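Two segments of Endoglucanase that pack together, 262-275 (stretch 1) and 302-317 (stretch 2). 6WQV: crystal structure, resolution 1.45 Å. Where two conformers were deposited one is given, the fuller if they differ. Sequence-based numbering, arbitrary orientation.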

# COMPACT_ATOMS: atom_id res chain seq x y z
N ASP A 262 2.96 -1.56 26.83
CA ASP A 262 3.22 -1.01 25.50
C ASP A 262 1.99 -0.42 24.83
O ASP A 262 2.13 0.23 23.78
CB ASP A 262 3.79 -2.11 24.60
CG ASP A 262 5.13 -2.60 25.09
OD1 ASP A 262 6.00 -1.75 25.35
OD2 ASP A 262 5.29 -3.83 25.25
N ILE A 263 0.81 -0.62 25.40
CA ILE A 263 -0.40 -0.11 24.76
C ILE A 263 -0.35 1.41 24.67
O ILE A 263 -0.78 1.99 23.67
CB ILE A 263 -1.65 -0.63 25.51
CG1 ILE A 263 -1.74 -2.15 25.39
CG2 ILE A 263 -2.89 0.02 24.94
CD1 ILE A 263 -2.83 -2.79 26.25
N SER A 264 0.20 2.06 25.70
CA SER A 264 0.19 3.53 25.73
C SER A 264 1.03 4.12 24.60
O SER A 264 0.67 5.16 24.04
CB SER A 264 0.68 4.03 27.09
OG SER A 264 1.99 3.57 27.38
N GLN A 265 2.15 3.49 24.27
CA GLN A 265 2.98 4.00 23.18
C GLN A 265 2.28 3.79 21.84
O GLN A 265 2.38 4.64 20.94
CB GLN A 265 4.36 3.35 23.18
CG GLN A 265 5.31 3.94 22.14
CD GLN A 265 5.33 5.46 22.13
OE1 GLN A 265 5.46 6.10 23.17
NE2 GLN A 265 5.20 6.04 20.94
N LEU A 266 1.54 2.69 21.71
CA LEU A 266 0.75 2.45 20.51
C LEU A 266 -0.39 3.45 20.39
O LEU A 266 -0.67 3.95 19.29
CB LEU A 266 0.21 1.03 20.58
CG LEU A 266 -0.49 0.48 19.35
CD1 LEU A 266 0.39 0.64 18.13
CD2 LEU A 266 -0.85 -0.98 19.60
N GLN A 267 -1.05 3.78 21.50
CA GLN A 267 -2.08 4.81 21.46
C GLN A 267 -1.49 6.13 20.99
O GLN A 267 -2.10 6.83 20.17
CB GLN A 267 -2.71 4.96 22.85
CG GLN A 267 -3.79 6.03 22.93
CD GLN A 267 -3.24 7.42 23.19
OE1 GLN A 267 -2.22 7.58 23.86
NE2 GLN A 267 -3.92 8.43 22.68
N TRP A 268 -0.30 6.48 21.47
CA TRP A 268 0.31 7.75 21.06
C TRP A 268 0.61 7.74 19.57
O TRP A 268 0.32 8.71 18.87
CB TRP A 268 1.60 7.98 21.85
CG TRP A 268 2.25 9.29 21.54
CD1 TRP A 268 2.03 10.48 22.17
CD2 TRP A 268 3.22 9.56 20.51
NE1 TRP A 268 2.80 11.47 21.61
CE2 TRP A 268 3.54 10.93 20.58
CE3 TRP A 268 3.84 8.77 19.53
CZ2 TRP A 268 4.45 11.53 19.72
CZ3 TRP A 268 4.75 9.37 18.68
CH2 TRP A 268 5.05 10.74 18.78
N THR A 269 1.20 6.65 19.08
CA THR A 269 1.56 6.56 17.67
C THR A 269 0.34 6.70 16.77
O THR A 269 0.35 7.45 15.79
CB THR A 269 2.29 5.24 17.43
OG1 THR A 269 3.53 5.27 18.15
CG2 THR A 269 2.55 5.03 15.94
N LEU A 270 -0.74 5.97 17.09
CA LEU A 270 -1.93 6.02 16.24
C LEU A 270 -2.64 7.36 16.37
O LEU A 270 -3.15 7.90 15.38
CB LEU A 270 -2.84 4.84 16.56
CG LEU A 270 -2.20 3.49 16.25
CD1 LEU A 270 -3.07 2.33 16.71
CD2 LEU A 270 -1.90 3.34 14.75
N GLN A 271 -2.66 7.93 17.58
CA GLN A 271 -3.22 9.26 17.77
C GLN A 271 -2.49 10.30 16.94
O GLN A 271 -3.10 11.26 16.46
CB GLN A 271 -3.17 9.63 19.25
CG GLN A 271 -3.71 11.01 19.60
CD GLN A 271 -3.62 11.31 21.09
OE1 GLN A 271 -4.64 11.39 21.77
NE2 GLN A 271 -2.40 11.47 21.59
N GLU A 272 -1.18 10.12 16.73
CA GLU A 272 -0.43 11.08 15.92
C GLU A 272 -0.88 11.04 14.47
O GLU A 272 -0.94 12.09 13.81
CB GLU A 272 1.07 10.79 16.01
CG GLU A 272 1.71 11.20 17.31
CD GLU A 272 1.66 12.69 17.54
OE1 GLU A 272 2.37 13.42 16.81
OE2 GLU A 272 0.91 13.13 18.43
N ILE A 273 -1.18 9.86 13.94
CA ILE A 273 -1.73 9.76 12.59
C ILE A 273 -3.07 10.48 12.52
O ILE A 273 -3.34 11.24 11.59
CB ILE A 273 -1.84 8.29 12.16
CG1 ILE A 273 -0.45 7.64 12.18
CG2 ILE A 273 -2.49 8.18 10.79
CD1 ILE A 273 -0.44 6.13 12.00
N TYR A 274 -3.94 10.23 13.51
CA TYR A 274 -5.23 10.91 13.55
C TYR A 274 -5.05 12.42 13.61
O TYR A 274 -5.68 13.17 12.85
CB TYR A 274 -6.00 10.42 14.77
CG TYR A 274 -7.29 11.15 15.01
CD1 TYR A 274 -8.36 11.01 14.13
CD2 TYR A 274 -7.45 11.98 16.11
CE1 TYR A 274 -9.54 11.69 14.35
CE2 TYR A 274 -8.63 12.65 16.34
CZ TYR A 274 -9.67 12.50 15.45
OH TYR A 274 -10.85 13.18 15.68
N ASN A 275 -4.19 12.89 14.51
CA ASN A 275 -4.04 14.33 14.70
C ASN A 275 -3.43 14.99 13.47
O ASN A 275 -3.76 16.15 13.18
CB ASN A 275 -3.16 14.62 15.91
CG ASN A 275 -3.87 14.39 17.22
OD1 ASN A 275 -5.09 14.37 17.29
ND2 ASN A 275 -3.09 14.23 18.29
N LEU A 302 -2.09 -9.83 21.79
CA LEU A 302 -2.36 -8.64 22.58
C LEU A 302 -2.10 -7.38 21.77
O LEU A 302 -2.91 -6.44 21.78
CB LEU A 302 -1.48 -8.66 23.83
CG LEU A 302 -1.63 -7.50 24.81
CD1 LEU A 302 -3.03 -7.50 25.40
CD2 LEU A 302 -0.58 -7.56 25.90
N TRP A 303 -0.98 -7.35 21.05
CA TRP A 303 -0.68 -6.23 20.16
C TRP A 303 -1.77 -6.05 19.12
O TRP A 303 -2.25 -4.94 18.90
CB TRP A 303 0.69 -6.48 19.51
CG TRP A 303 0.97 -5.60 18.34
CD1 TRP A 303 1.55 -4.36 18.36
CD2 TRP A 303 0.70 -5.89 16.97
NE1 TRP A 303 1.64 -3.86 17.08
CE2 TRP A 303 1.13 -4.78 16.21
CE3 TRP A 303 0.13 -6.98 16.31
CZ2 TRP A 303 1.00 -4.74 14.82
CZ3 TRP A 303 -0.00 -6.93 14.93
CH2 TRP A 303 0.42 -5.82 14.20
N GLY A 304 -2.19 -7.15 18.48
CA GLY A 304 -3.13 -7.03 17.38
C GLY A 304 -4.51 -6.59 17.82
O GLY A 304 -5.15 -5.77 17.14
N GLU A 305 -5.01 -7.12 18.94
CA GLU A 305 -6.30 -6.67 19.45
C GLU A 305 -6.27 -5.17 19.70
O GLU A 305 -7.20 -4.45 19.33
CB GLU A 305 -6.64 -7.38 20.76
CG GLU A 305 -6.77 -8.88 20.71
CD GLU A 305 -7.08 -9.47 22.08
OE1 GLU A 305 -6.52 -8.98 23.09
OE2 GLU A 305 -7.89 -10.42 22.15
N ASN A 306 -5.20 -4.68 20.32
CA ASN A 306 -5.14 -3.27 20.70
C ASN A 306 -4.89 -2.38 19.49
O ASN A 306 -5.44 -1.28 19.41
CB ASN A 306 -4.09 -3.07 21.78
CG ASN A 306 -4.60 -3.46 23.13
OD1 ASN A 306 -5.35 -2.72 23.76
ND2 ASN A 306 -4.22 -4.65 23.59
N TYR A 307 -4.06 -2.83 18.54
CA TYR A 307 -3.83 -2.04 17.33
C TYR A 307 -5.14 -1.73 16.62
O TYR A 307 -5.47 -0.56 16.35
CB TYR A 307 -2.84 -2.77 16.41
CG TYR A 307 -2.20 -1.90 15.33
CD1 TYR A 307 -2.97 -1.35 14.32
CD2 TYR A 307 -0.84 -1.63 15.33
CE1 TYR A 307 -2.41 -0.56 13.35
CE2 TYR A 307 -0.27 -0.84 14.36
CZ TYR A 307 -1.06 -0.31 13.38
OH TYR A 307 -0.51 0.48 12.39
N LEU A 308 -5.95 -2.76 16.34
CA LEU A 308 -7.19 -2.55 15.62
C LEU A 308 -8.21 -1.78 16.45
O LEU A 308 -8.95 -0.94 15.91
CB LEU A 308 -7.77 -3.89 15.15
CG LEU A 308 -7.23 -4.46 13.85
CD1 LEU A 308 -7.59 -3.57 12.65
CD2 LEU A 308 -5.74 -4.67 13.88
N ARG A 309 -8.27 -2.05 17.76
CA ARG A 309 -9.19 -1.32 18.62
C ARG A 309 -8.87 0.17 18.62
O ARG A 309 -9.76 1.01 18.46
CB ARG A 309 -9.16 -1.87 20.06
CG ARG A 309 -10.10 -1.17 21.05
CD ARG A 309 -9.93 -1.63 22.51
NE ARG A 309 -8.56 -1.45 22.97
CZ ARG A 309 -8.05 -0.29 23.36
NH1 ARG A 309 -8.80 0.80 23.36
NH2 ARG A 309 -6.78 -0.22 23.75
N ILE A 310 -7.60 0.50 18.81
CA ILE A 310 -7.21 1.91 18.85
C ILE A 310 -7.39 2.56 17.48
O ILE A 310 -7.93 3.67 17.38
CB ILE A 310 -5.76 2.05 19.37
CG1 ILE A 310 -5.66 1.56 20.82
CG2 ILE A 310 -5.33 3.50 19.30
CD1 ILE A 310 -4.23 1.35 21.29
N ALA A 311 -6.97 1.89 16.41
CA ALA A 311 -7.13 2.45 15.08
C ALA A 311 -8.60 2.74 14.80
O ALA A 311 -8.95 3.83 14.33
CB ALA A 311 -6.52 1.53 14.02
N LYS A 312 -9.49 1.79 15.10
CA LYS A 312 -10.92 2.02 14.89
C LYS A 312 -11.44 3.18 15.74
O LYS A 312 -12.32 3.92 15.30
CB LYS A 312 -11.71 0.74 15.16
CG LYS A 312 -13.18 0.83 14.83
CD LYS A 312 -13.90 -0.48 15.08
CE LYS A 312 -15.39 -0.35 14.83
NZ LYS A 312 -16.12 -1.56 15.27
N SER A 313 -10.88 3.36 16.94
CA SER A 313 -11.34 4.44 17.81
C SER A 313 -10.98 5.81 17.24
O SER A 313 -11.60 6.81 17.63
CB SER A 313 -10.78 4.28 19.23
OG SER A 313 -9.44 4.74 19.35
N TYR A 314 -10.00 5.87 16.34
CA TYR A 314 -9.66 7.09 15.61
C TYR A 314 -10.20 7.07 14.18
O TYR A 314 -9.82 7.92 13.37
CB TYR A 314 -8.14 7.33 15.60
CG TYR A 314 -7.58 7.66 16.97
CD1 TYR A 314 -8.00 8.79 17.65
CD2 TYR A 314 -6.65 6.83 17.58
CE1 TYR A 314 -7.50 9.09 18.92
CE2 TYR A 314 -6.15 7.12 18.85
CZ TYR A 314 -6.58 8.25 19.50
OH TYR A 314 -6.10 8.57 20.75
N ASN A 315 -11.07 6.11 13.86
CA ASN A 315 -11.66 5.98 12.52
C ASN A 315 -10.58 5.82 11.44
O ASN A 315 -10.69 6.40 10.36
CB ASN A 315 -12.62 7.12 12.20
CG ASN A 315 -13.62 6.75 11.11
OD1 ASN A 315 -13.97 5.58 10.93
ND2 ASN A 315 -14.09 7.75 10.37
N ILE A 316 -9.58 4.99 11.71
CA ILE A 316 -8.49 4.73 10.77
C ILE A 316 -8.55 3.26 10.36
O ILE A 316 -8.35 2.38 11.21
CB ILE A 316 -7.11 5.06 11.35
CG1 ILE A 316 -7.03 6.54 11.73
CG2 ILE A 316 -6.03 4.72 10.33
CD1 ILE A 316 -5.78 6.90 12.49
N ARG A 317 -8.79 3.00 9.08
CA ARG A 317 -8.77 1.64 8.56
C ARG A 317 -7.34 1.14 8.44
O ARG A 317 -6.41 1.92 8.20
CB ARG A 317 -9.40 1.59 7.17
CG ARG A 317 -10.83 2.06 7.05
CD ARG A 317 -11.78 1.16 7.79
NE ARG A 317 -11.91 1.60 9.17
CZ ARG A 317 -12.69 2.60 9.56
NH1 ARG A 317 -13.41 3.28 8.68
NH2 ARG A 317 -12.73 2.93 10.84
O HOH W 1 -7.50 10.41 22.11

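The contact between the two stretches is centred on an interlocking of Leu266, Leu270 and Ile310, carried by two helices that run in roughly the same direction, their axes crossing at -32° and approaching to 9.6 Å. Leu266 acts as a knob, its side chain seated among Trp303, Asn306, Tyr307 and Ile310; Ile310 answers from the other helix, entering the hole formed by Ile263, Leu266, Gln267 and Leu270. Both residues point their CA-to-CB bonds toward the opposing helix, and both are buried. The branched ends pack against the walls of these holes: Leu266 CD1 lies 3.8 Å from Tyr307 CD2, and Leu266 CD2 is 4.3 Å from Trp303 CD1.

Leu270, one turn further along, continues the apolar row. Its CD1 packs 3.6 Å from Ile310 CG2 and also lies over one face of the Tyr307 ring, while its CD2 is 4.0 Å from Tyr307 CZ. Ala311 has a small side chain, and Leu270 CD1 lies 3.9 Å from Ala311 N; the CA atoms of Leu270 and Ala311 are only 6.4 Å apart. Tyr307 thus offers a broad hydrocarbon surface to both leucines, while its hydroxyl is hydrogen-bonded elsewhere in the structure.

Beyond this centre, stretch 2 leaves its helix at Tyr314, yet the packing continues. After Asn315, which has positive phi and psi, Ile316 directs its side chain back toward stretch 1. Its CD1 reaches 3.9 Å from Ile273 CG2 and 4.2 Å from Tyr274 CB, extending the apolar contact past the end of the helix. At the other end, Ile263 covers the flank of the knob, with its CG2 4.1 Å from Ile310 CD1 and its CD1 3.5 Å from Asn306 ND2. Both polar atoms of that amide are engaged within its own stretch: Asn306 ND2 donates to Leu302 O at 2.9 Å, and Asn306 OD1 accepts from Arg309 NH2, also at 2.9 Å.

Tyr314 has the largest area covered across the contact, 118 Å², and joins its apolar and polar parts. Its ring receives Gln271 CA over one face, 4.1 Å from the ring centroid. It also pairs with the Tyr274 ring, the planes inclined by 28° and slid apart so that they barely overlap; the nearest side-chain approach is 3.6 Å, between Tyr274 CD2 and Tyr314 CD1.

The tyrosine hydroxyl carries the contact to its polar edge, where long, flexible glutamines can reach it. Gln267, whose CA-to-CB bond points sideways, brings its amide to the hydroxyl, and Gln267 NE2 donates to Tyr314 OH at 2.9 Å with an angle of 157°. This bond ties the two stretches directly. A water adds a second link, donating to Gln271 OE1 at 3.0 Å and lying 2.7 Å from Tyr314 OH. In all, 754 Å² is buried, both sides summed.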